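Local coordinates for protein separin (Saccharomyces cerevisiae, PDB 5U1T) that cleaves the cohesin subunit Scc1 as a caspase-like cysteine protease at the onset of anaphase, and is held inactive by securin for most of the cell cycle, at residues A[115-120]-A[134-139]; A[97-102]-A[108-113]; A[162-165]-A[169-172]. All blocks are in the same frame, centred on the assembly; numbering follows the deposited sequence.

Interaction 1: A[115-120]-A[134-139]; sequences NILLAD and ILALQI
Leu-117 and Leu-137 meet through single methyl branches, CD2 of Leu-117 lying 3.7 Å from CD2 of Leu-137, with the two side chains running at a slant to one another. Leu-117 CD2 comes within 4.0 Å of CG of Leu-137, and it also faces the CB methyl of Ala-136 at 4.3 Å. That small methyl is shared: CG2 of Ile-116 approaches it too, again at 4.3 Å. With alanine pointing at its partner, the backbones can come close, CA of Leu-117 standing 7.4 Å from CA of Ala-136. In both leucines CG lies beside the backbone N and opposite the carbonyl carbon (chi1 -69° in Leu-117, -72° in Leu-137), a setting that brings each chain end nearer the other helix than its first bond would suggest.

The next shell closes round this apolar patch. Leu-117 also rests on Leu-156 of helix 146-158, Leu-137 on Phe-157 of the same helix and on Ile-178 and Phe-182 of helix 172-185, while the rest of Ile-116 turns to Ile-98 and Phe-102. The chain leaves helical geometry at Leu-118, and Lys-133 NZ donates hydrogen bonds to the carbonyls of Leu-117 and Ala-119. Short helix 113-117 thus packs on helix 129-142 by apolar side chains, with Lys-133 of the longer helix holding carbonyls at the C-terminal end of the short one, as is typical of the interior of an all-helical domain.

Interaction 2: A[97-102]-A[108-113]; sequences EIIFLF and FQAHSL
Ile-99 of helix 91-103 lies against the strip of backbone 110-112, and the contact as a whole is a helix-loop-helix connection folded back on itself: the chain leaves the helix, doubles back as an extended segment along its last turns, and enters helix 113-117.

Contacts of side chain with backbone make up the centre. CG2 of Ile-99 sits 3.3 Å from the carbonyl O of Ala-110, while the other branch reaches past it until CD1 is 3.7 Å from C of Ser-112. With chi1 at -71°, CG1 lies beside the backbone N and CG2 anti to it, which directs CG2 to Ala-110 and the longer branch to Ser-112, so one isoleucine spans the strip. Cut back to alanine, this position would probably leave the backbone from Ala-110 to Ser-112 without its apolar backing, with a gap beside it.

Apolar side chains extend the contact in two directions. Toward helix 113-117, CD2 of Leu-113 lies 4.0 Å from CG2 of Ile-98, the two side chains crossing nearly at right angles, and 4.3 Å from CG1 of Ile-99. Toward the other end, the Phe-102 ring meets the loop obliquely, with CD2 4.1 Å from CB of Ala-110; CG anti to the backbone N (chi1 -175°) carries the ring out to Ala-110 and Phe-108. Ile-116 lies against both Ile-98 and Phe-102 and continues this apolar layer.

Polar links hold the loop at Ala-110 and at its entry to the next helix. The side chain of Asn-103 accepts a hydrogen bond from Ala-110 N, and Ser-112, the N-cap of helix 113-117, makes weak bonds through OG to the backbone N of Lys-114 and Asn-115. At the far edge, CE2 of Phe-102 stops 3.8 Å from the carbonyl O of Phe-108.

Interaction 3: A[162-165]-A[169-172]; sequences RYLL and NLKA
Leu-170 reaches across to two leucines at the end of the preceding helix and touches each with a different methyl. The close side is that of Leu-165, whose CD2 lies 3.5 Å from CD2 of Leu-170, the side chains meeting at a slant. CG of Leu-170 is turned opposite its backbone N (chi1 174°), and the fork at its end offers CD1 to the other neighbour. There the fit is looser: CD1 of Leu-164 stands 4.2 Å from CD1 of Leu-170.

Burial runs the other way. The looser partner, Leu-164, is buried, lying on Leu-156 and on the Lys-133 side chain. Leu-165 and Leu-170 both remain partly exposed, though each is also flanked by Phe-204, and Leu-165 further by Tyr-200 and Gln-203 of helix 190-203. Toward solvent lies Asn-169, exposed, its backbone N bonded to the Asp-167 carboxylate within the same loop. Lys-171, the N-cap residue of the next helix, instead leaves this contact altogether: its NZ forms a salt bridge with an acidic side chain of the other protein chain.

With the first helix left at Leu-164 and the next begun at Ala-172, these leucines make an apolar contact across the short loop linking two consecutive helices of the helical domain.

Along the chain the contacts come in series: interaction 2, then interaction 1, then interaction 3. The centres of interactions 1 and 2 lie about 9 Å apart and those of 1 and 3 about 12 Å, whereas interactions 2 and 3 are about 19 Å apart between centres and do not touch, so interaction 1 bridges them. It meets interaction 2 where Ala-119 CB packs 3.6 Å from Phe-102 CZ, and interaction 3 through a salt bridge of 2.7 Å from Asp-120 OD2 to Arg-162 NH1. They join helix 91-103 to 113-117, 113-117 to 129-142, and 160-163 to the start of 172-185 in the N-terminal part of this largely helical protein, far from the predicted catalytic Cys-1497.

Interaction 1: A[115-120]-A[134-139]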
loop_
_atom_site.group_PDB
_atom_site.type_symbol
_atom_site.label_atom_id
_atom_site.label_comp_id
_atom_site.label_asym_id
_atom_site.label_seq_id
_atom_site.Cartn_x
_atom_site.Cartn_y
_atom_site.Cartn_z
ATOM N N ASN A 115 -50.464 -13.721 -37.573
ATOM C CA ASN A 115 -49.180 -13.359 -36.976
ATOM C C ASN A 115 -48.368 -14.603 -36.536
ATOM O O ASN A 115 -47.151 -14.644 -36.692
ATOM C CB ASN A 115 -49.401 -12.410 -35.787
ATOM C CG ASN A 115 -49.929 -11.023 -36.199
ATOM O OD1 ASN A 115 -49.593 -10.492 -37.263
ATOM N ND2 ASN A 115 -50.731 -10.421 -35.323
ATOM N N ILE A 116 -49.060 -15.603 -35.991
ATOM C CA ILE A 116 -48.499 -16.922 -35.723
ATOM C C ILE A 116 -47.913 -17.545 -36.989
ATOM O O ILE A 116 -46.726 -17.886 -37.036
ATOM C CB ILE A 116 -49.567 -17.878 -35.147
ATOM C CG1 ILE A 116 -50.139 -17.317 -33.841
ATOM C CG2 ILE A 116 -49.025 -19.296 -34.975
ATOM C CD1 ILE A 116 -49.093 -16.849 -32.833
ATOM N N LEU A 117 -48.754 -17.672 -38.011
ATOM C CA LEU A 117 -48.376 -18.268 -39.284
ATOM C C LEU A 117 -47.112 -17.693 -39.911
ATOM O O LEU A 117 -46.287 -18.434 -40.409
ATOM C CB LEU A 117 -49.538 -18.136 -40.284
ATOM C CG LEU A 117 -50.772 -18.974 -39.965
ATOM C CD1 LEU A 117 -51.892 -18.673 -40.936
ATOM C CD2 LEU A 117 -50.433 -20.452 -39.976
ATOM N N LEU A 118 -46.946 -16.380 -39.904
ATOM C CA LEU A 118 -45.757 -15.816 -40.529
ATOM C C LEU A 118 -44.654 -15.445 -39.512
ATOM O O LEU A 118 -43.767 -14.647 -39.811
ATOM C CB LEU A 118 -46.140 -14.600 -41.377
ATOM C CG LEU A 118 -47.264 -14.822 -42.406
ATOM C CD1 LEU A 118 -47.481 -13.611 -43.285
ATOM C CD2 LEU A 118 -46.990 -16.025 -43.282
ATOM N N ALA A 119 -44.675 -16.048 -38.324
ATOM C CA ALA A 119 -43.587 -15.835 -37.360
ATOM C C ALA A 119 -42.310 -16.521 -37.787
ATOM O O ALA A 119 -42.323 -17.682 -38.183
ATOM C CB ALA A 119 -43.985 -16.325 -35.981
ATOM N N ASP A 120 -41.201 -15.808 -37.691
ATOM C CA ASP A 120 -39.911 -16.427 -37.944
ATOM C C ASP A 120 -39.511 -17.418 -36.861
ATOM O O ASP A 120 -39.968 -17.332 -35.719
ATOM C CB ASP A 120 -38.845 -15.364 -38.074
ATOM C CG ASP A 120 -38.755 -14.829 -39.458
ATOM O OD1 ASP A 120 -38.267 -15.573 -40.337
ATOM O OD2 ASP A 120 -39.180 -13.680 -39.678
ATOM N N ILE A 134 -49.233 -25.603 -37.326
ATOM C CA ILE A 134 -50.101 -26.693 -37.748
ATOM C C ILE A 134 -51.409 -26.641 -36.952
ATOM O O ILE A 134 -52.494 -26.886 -37.506
ATOM C CB ILE A 134 -49.402 -28.096 -37.588
ATOM C CG1 ILE A 134 -48.200 -28.217 -38.525
ATOM C CG2 ILE A 134 -50.366 -29.225 -37.894
ATOM C CD1 ILE A 134 -47.448 -29.493 -38.378
ATOM N N LEU A 135 -51.323 -26.311 -35.666
ATOM C CA LEU A 135 -52.529 -26.175 -34.853
ATOM C C LEU A 135 -53.361 -24.976 -35.331
ATOM O O LEU A 135 -54.588 -25.043 -35.398
ATOM C CB LEU A 135 -52.178 -26.043 -33.373
ATOM C CG LEU A 135 -51.411 -27.234 -32.772
ATOM C CD1 LEU A 135 -50.783 -26.918 -31.393
ATOM C CD2 LEU A 135 -52.327 -28.418 -32.671
ATOM N N ALA A 136 -52.680 -23.892 -35.683
ATOM C CA ALA A 136 -53.351 -22.715 -36.188
ATOM C C ALA A 136 -54.025 -23.023 -37.520
ATOM O O ALA A 136 -55.140 -22.550 -37.786
ATOM C CB ALA A 136 -52.373 -21.559 -36.328
ATOM N N LEU A 137 -53.368 -23.813 -38.359
ATOM C CA LEU A 137 -53.980 -24.203 -39.631
ATOM C C LEU A 137 -55.184 -25.112 -39.396
ATOM O O LEU A 137 -56.193 -24.995 -40.085
ATOM C CB LEU A 137 -52.970 -24.891 -40.544
ATOM C CG LEU A 137 -51.915 -23.964 -41.146
ATOM C CD1 LEU A 137 -50.979 -24.724 -42.052
ATOM C CD2 LEU A 137 -52.543 -22.809 -41.884
ATOM N N GLN A 138 -55.073 -26.007 -38.419
ATOM C CA GLN A 138 -56.182 -26.874 -38.029
ATOM C C GLN A 138 -57.387 -26.032 -37.648
ATOM O O GLN A 138 -58.502 -26.292 -38.110
ATOM C CB GLN A 138 -55.774 -27.793 -36.865
ATOM C CG GLN A 138 -56.865 -28.722 -36.312
ATOM C CD GLN A 138 -57.353 -29.761 -37.323
ATOM O OE1 GLN A 138 -56.690 -30.043 -38.324
ATOM N NE2 GLN A 138 -58.532 -30.328 -37.059
ATOM N N ILE A 139 -57.160 -25.013 -36.825
ATOM C CA ILE A 139 -58.223 -24.127 -36.370
ATOM C C ILE A 139 -58.852 -23.382 -37.550
ATOM O O ILE A 139 -60.080 -23.368 -37.677
ATOM C CB ILE A 139 -57.701 -23.127 -35.305
ATOM C CG1 ILE A 139 -57.229 -23.893 -34.067
ATOM C CG2 ILE A 139 -58.780 -22.143 -34.907
ATOM C CD1 ILE A 139 -56.644 -23.032 -32.986
#

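Interaction 2: A[97-102]-A[108-113]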
loop_
_atom_site.group_PDB
_atom_site.type_symbol
_atom_site.label_atom_id
_atom_site.label_comp_id
_atom_site.label_asym_id
_atom_site.label_seq_id
_atom_site.Cartn_x
_atom_site.Cartn_y
_atom_site.Cartn_z
ATOM N N GLU A 97 -55.708 -19.122 -27.177
ATOM C CA GLU A 97 -54.687 -19.842 -26.416
ATOM C C GLU A 97 -53.356 -19.965 -27.166
ATOM O O GLU A 97 -52.293 -19.904 -26.546
ATOM C CB GLU A 97 -55.164 -21.239 -26.037
ATOM C CG GLU A 97 -56.055 -21.272 -24.831
ATOM C CD GLU A 97 -55.329 -20.871 -23.583
ATOM O OE1 GLU A 97 -54.074 -20.954 -23.560
ATOM O OE2 GLU A 97 -56.014 -20.470 -22.621
ATOM N N ILE A 98 -53.425 -20.150 -28.484
ATOM C CA ILE A 98 -52.249 -20.219 -29.347
ATOM C C ILE A 98 -51.490 -18.896 -29.299
ATOM O O ILE A 98 -50.279 -18.845 -29.042
ATOM C CB ILE A 98 -52.648 -20.545 -30.817
ATOM C CG1 ILE A 98 -53.046 -22.023 -30.965
ATOM C CG2 ILE A 98 -51.554 -20.150 -31.800
ATOM C CD1 ILE A 98 -53.156 -22.493 -32.397
ATOM N N ILE A 99 -52.228 -17.823 -29.559
ATOM C CA ILE A 99 -51.709 -16.462 -29.465
ATOM C C ILE A 99 -51.077 -16.169 -28.080
ATOM O O ILE A 99 -49.982 -15.621 -28.007
ATOM C CB ILE A 99 -52.842 -15.465 -29.808
ATOM C CG1 ILE A 99 -53.126 -15.572 -31.303
ATOM C CG2 ILE A 99 -52.479 -14.039 -29.421
ATOM C CD1 ILE A 99 -54.437 -14.934 -31.752
ATOM N N PHE A 100 -51.766 -16.576 -27.015
ATOM C CA PHE A 100 -51.292 -16.448 -25.643
ATOM C C PHE A 100 -49.959 -17.172 -25.448
ATOM O O PHE A 100 -49.006 -16.594 -24.934
ATOM C CB PHE A 100 -52.358 -16.990 -24.692
ATOM C CG PHE A 100 -51.995 -16.926 -23.232
ATOM C CD1 PHE A 100 -51.358 -15.818 -22.695
ATOM C CD2 PHE A 100 -52.347 -17.975 -22.373
ATOM C CE1 PHE A 100 -51.040 -15.764 -21.320
ATOM C CE2 PHE A 100 -52.044 -17.926 -21.007
ATOM C CZ PHE A 100 -51.387 -16.819 -20.480
ATOM N N LEU A 101 -49.896 -18.425 -25.898
ATOM C CA LEU A 101 -48.688 -19.234 -25.812
ATOM C C LEU A 101 -47.515 -18.525 -26.500
ATOM O O LEU A 101 -46.375 -18.489 -25.980
ATOM C CB LEU A 101 -48.927 -20.624 -26.433
ATOM C CG LEU A 101 -47.798 -21.671 -26.348
ATOM C CD1 LEU A 101 -48.348 -23.094 -26.369
ATOM C CD2 LEU A 101 -46.740 -21.493 -27.454
ATOM N N PHE A 102 -47.803 -17.968 -27.672
ATOM C CA PHE A 102 -46.776 -17.330 -28.470
ATOM C C PHE A 102 -46.310 -16.026 -27.841
ATOM O O PHE A 102 -45.115 -15.753 -27.793
ATOM C CB PHE A 102 -47.275 -17.061 -29.866
ATOM C CG PHE A 102 -46.240 -16.503 -30.778
ATOM C CD1 PHE A 102 -45.428 -17.342 -31.511
ATOM C CD2 PHE A 102 -46.087 -15.133 -30.928
ATOM C CE1 PHE A 102 -44.480 -16.831 -32.371
ATOM C CE2 PHE A 102 -45.140 -14.611 -31.789
ATOM C CZ PHE A 102 -44.335 -15.463 -32.512
ATOM N N PHE A 108 -41.516 -10.640 -30.319
ATOM C CA PHE A 108 -42.646 -10.321 -31.194
ATOM C C PHE A 108 -43.955 -10.721 -30.554
ATOM O O PHE A 108 -43.998 -11.650 -29.756
ATOM C CB PHE A 108 -42.473 -11.014 -32.544
ATOM C CG PHE A 108 -41.048 -10.993 -33.035
ATOM C CD1 PHE A 108 -40.563 -9.914 -33.763
ATOM C CD2 PHE A 108 -40.168 -12.025 -32.718
ATOM C CE1 PHE A 108 -39.247 -9.891 -34.186
ATOM C CE2 PHE A 108 -38.888 -11.999 -33.154
ATOM C CZ PHE A 108 -38.426 -10.928 -33.889
ATOM N N GLN A 109 -45.013 -9.992 -30.893
ATOM C CA GLN A 109 -46.327 -10.248 -30.323
ATOM C C GLN A 109 -47.303 -10.545 -31.436
ATOM O O GLN A 109 -47.126 -10.083 -32.559
ATOM C CB GLN A 109 -46.788 -9.058 -29.491
ATOM C CG GLN A 109 -45.928 -8.834 -28.263
ATOM C CD GLN A 109 -46.060 -9.960 -27.258
ATOM O OE1 GLN A 109 -45.168 -10.816 -27.128
ATOM N NE2 GLN A 109 -47.191 -9.977 -26.542
ATOM N N ALA A 110 -48.321 -11.342 -31.142
ATOM C CA ALA A 110 -49.313 -11.674 -32.156
ATOM C C ALA A 110 -50.682 -11.247 -31.663
ATOM O O ALA A 110 -50.964 -11.307 -30.458
ATOM C CB ALA A 110 -49.290 -13.165 -32.472
ATOM N N HIS A 111 -51.527 -10.792 -32.576
ATOM C CA HIS A 111 -52.898 -10.539 -32.185
ATOM C C HIS A 111 -53.868 -11.056 -33.242
ATOM O O HIS A 111 -55.002 -10.587 -33.355
ATOM C CB HIS A 111 -53.116 -9.051 -31.884
ATOM C CG HIS A 111 -52.493 -8.128 -32.881
ATOM N ND1 HIS A 111 -51.297 -7.479 -32.641
ATOM C CD2 HIS A 111 -52.919 -7.712 -34.100
ATOM C CE1 HIS A 111 -51.003 -6.719 -33.687
ATOM N NE2 HIS A 111 -51.971 -6.845 -34.588
ATOM N N SER A 112 -53.397 -12.049 -33.992
ATOM C CA SER A 112 -54.210 -12.848 -34.901
ATOM C C SER A 112 -53.464 -14.131 -35.228
ATOM O O SER A 112 -52.259 -14.252 -34.970
ATOM C CB SER A 112 -54.537 -12.075 -36.182
ATOM O OG SER A 112 -53.430 -12.007 -37.061
ATOM N N LEU A 113 -54.168 -15.099 -35.808
ATOM C CA LEU A 113 -53.511 -16.343 -36.183
ATOM C C LEU A 113 -52.551 -16.084 -37.342
ATOM O O LEU A 113 -51.608 -16.834 -37.565
ATOM C CB LEU A 113 -54.538 -17.411 -36.539
ATOM C CG LEU A 113 -55.278 -18.059 -35.363
ATOM C CD1 LEU A 113 -56.116 -19.257 -35.844
ATOM C CD2 LEU A 113 -54.284 -18.481 -34.276
#

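Interaction 3: A[162-165]-A[169-172]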
loop_
_atom_site.group_PDB
_atom_site.type_symbol
_atom_site.label_atom_id
_atom_site.label_comp_id
_atom_site.label_asym_id
_atom_site.label_seq_id
_atom_site.Cartn_x
_atom_site.Cartn_y
_atom_site.Cartn_z
ATOM N N ARG A 162 -38.920 -20.734 -45.275
ATOM C CA ARG A 162 -38.622 -19.823 -44.195
ATOM C C ARG A 162 -39.570 -20.003 -43.026
ATOM O O ARG A 162 -39.136 -20.030 -41.875
ATOM C CB ARG A 162 -38.671 -18.390 -44.698
ATOM C CG ARG A 162 -38.852 -17.385 -43.607
ATOM C CD ARG A 162 -38.861 -15.991 -44.164
ATOM N NE ARG A 162 -39.058 -15.009 -43.112
ATOM C CZ ARG A 162 -39.175 -13.706 -43.320
ATOM N NH1 ARG A 162 -39.340 -12.887 -42.289
ATOM N NH2 ARG A 162 -39.116 -13.219 -44.549
ATOM N N TYR A 163 -40.861 -20.137 -43.301
ATOM C CA TYR A 163 -41.805 -20.167 -42.190
ATOM C C TYR A 163 -42.008 -21.556 -41.597
ATOM O O TYR A 163 -42.480 -21.679 -40.469
ATOM C CB TYR A 163 -43.153 -19.590 -42.612
ATOM C CG TYR A 163 -43.057 -18.175 -43.118
ATOM C CD1 TYR A 163 -42.515 -17.161 -42.323
ATOM C CD2 TYR A 163 -43.514 -17.847 -44.396
ATOM C CE1 TYR A 163 -42.422 -15.857 -42.789
ATOM C CE2 TYR A 163 -43.428 -16.551 -44.871
ATOM C CZ TYR A 163 -42.881 -15.564 -44.064
ATOM O OH TYR A 163 -42.801 -14.288 -44.559
ATOM N N LEU A 164 -41.643 -22.597 -42.334
ATOM C CA LEU A 164 -42.046 -23.951 -41.956
ATOM C C LEU A 164 -40.931 -24.981 -41.975
ATOM O O LEU A 164 -40.717 -25.699 -40.999
ATOM C CB LEU A 164 -43.160 -24.435 -42.880
ATOM C CG LEU A 164 -44.592 -24.401 -42.356
ATOM C CD1 LEU A 164 -44.753 -25.388 -41.232
ATOM C CD2 LEU A 164 -44.945 -23.035 -41.865
ATOM N N LEU A 165 -40.236 -25.059 -43.103
ATOM C CA LEU A 165 -39.320 -26.159 -43.383
ATOM C C LEU A 165 -37.940 -25.896 -42.815
ATOM O O LEU A 165 -36.949 -25.852 -43.544
ATOM C CB LEU A 165 -39.237 -26.402 -44.896
ATOM C CG LEU A 165 -40.583 -26.533 -45.615
ATOM C CD1 LEU A 165 -40.390 -26.734 -47.100
ATOM C CD2 LEU A 165 -41.414 -27.661 -45.029
ATOM N N ASN A 169 -37.453 -31.710 -37.172
ATOM C CA ASN A 169 -38.372 -32.764 -36.777
ATOM C C ASN A 169 -39.804 -32.461 -37.219
ATOM O O ASN A 169 -40.766 -33.029 -36.684
ATOM C CB ASN A 169 -38.291 -32.975 -35.271
ATOM C CG ASN A 169 -36.860 -33.211 -34.807
ATOM O OD1 ASN A 169 -36.044 -33.752 -35.556
ATOM N ND2 ASN A 169 -36.546 -32.790 -33.582
ATOM N N LEU A 170 -39.927 -31.579 -38.214
ATOM C CA LEU A 170 -41.216 -31.180 -38.771
ATOM C C LEU A 170 -42.108 -32.389 -38.953
ATOM O O LEU A 170 -41.646 -33.429 -39.404
ATOM C CB LEU A 170 -41.034 -30.463 -40.108
ATOM C CG LEU A 170 -42.356 -30.157 -40.812
ATOM C CD1 LEU A 170 -43.164 -29.128 -40.021
ATOM C CD2 LEU A 170 -42.132 -29.701 -42.242
ATOM N N LYS A 171 -43.368 -32.263 -38.552
ATOM C CA LYS A 171 -44.321 -33.354 -38.671
ATOM C C LYS A 171 -44.867 -33.420 -40.091
ATOM O O LYS A 171 -45.829 -32.727 -40.436
ATOM C CB LYS A 171 -45.457 -33.189 -37.666
ATOM C CG LYS A 171 -45.015 -33.193 -36.212
ATOM C CD LYS A 171 -44.709 -34.600 -35.714
ATOM C CE LYS A 171 -44.566 -34.643 -34.198
ATOM N NZ LYS A 171 -44.625 -36.038 -33.659
ATOM N N ALA A 172 -44.252 -34.275 -40.903
ATOM C CA ALA A 172 -44.549 -34.380 -42.325
ATOM C C ALA A 172 -45.999 -34.739 -42.591
ATOM O O ALA A 172 -46.776 -33.886 -43.024
ATOM C CB ALA A 172 -43.633 -35.405 -42.972
#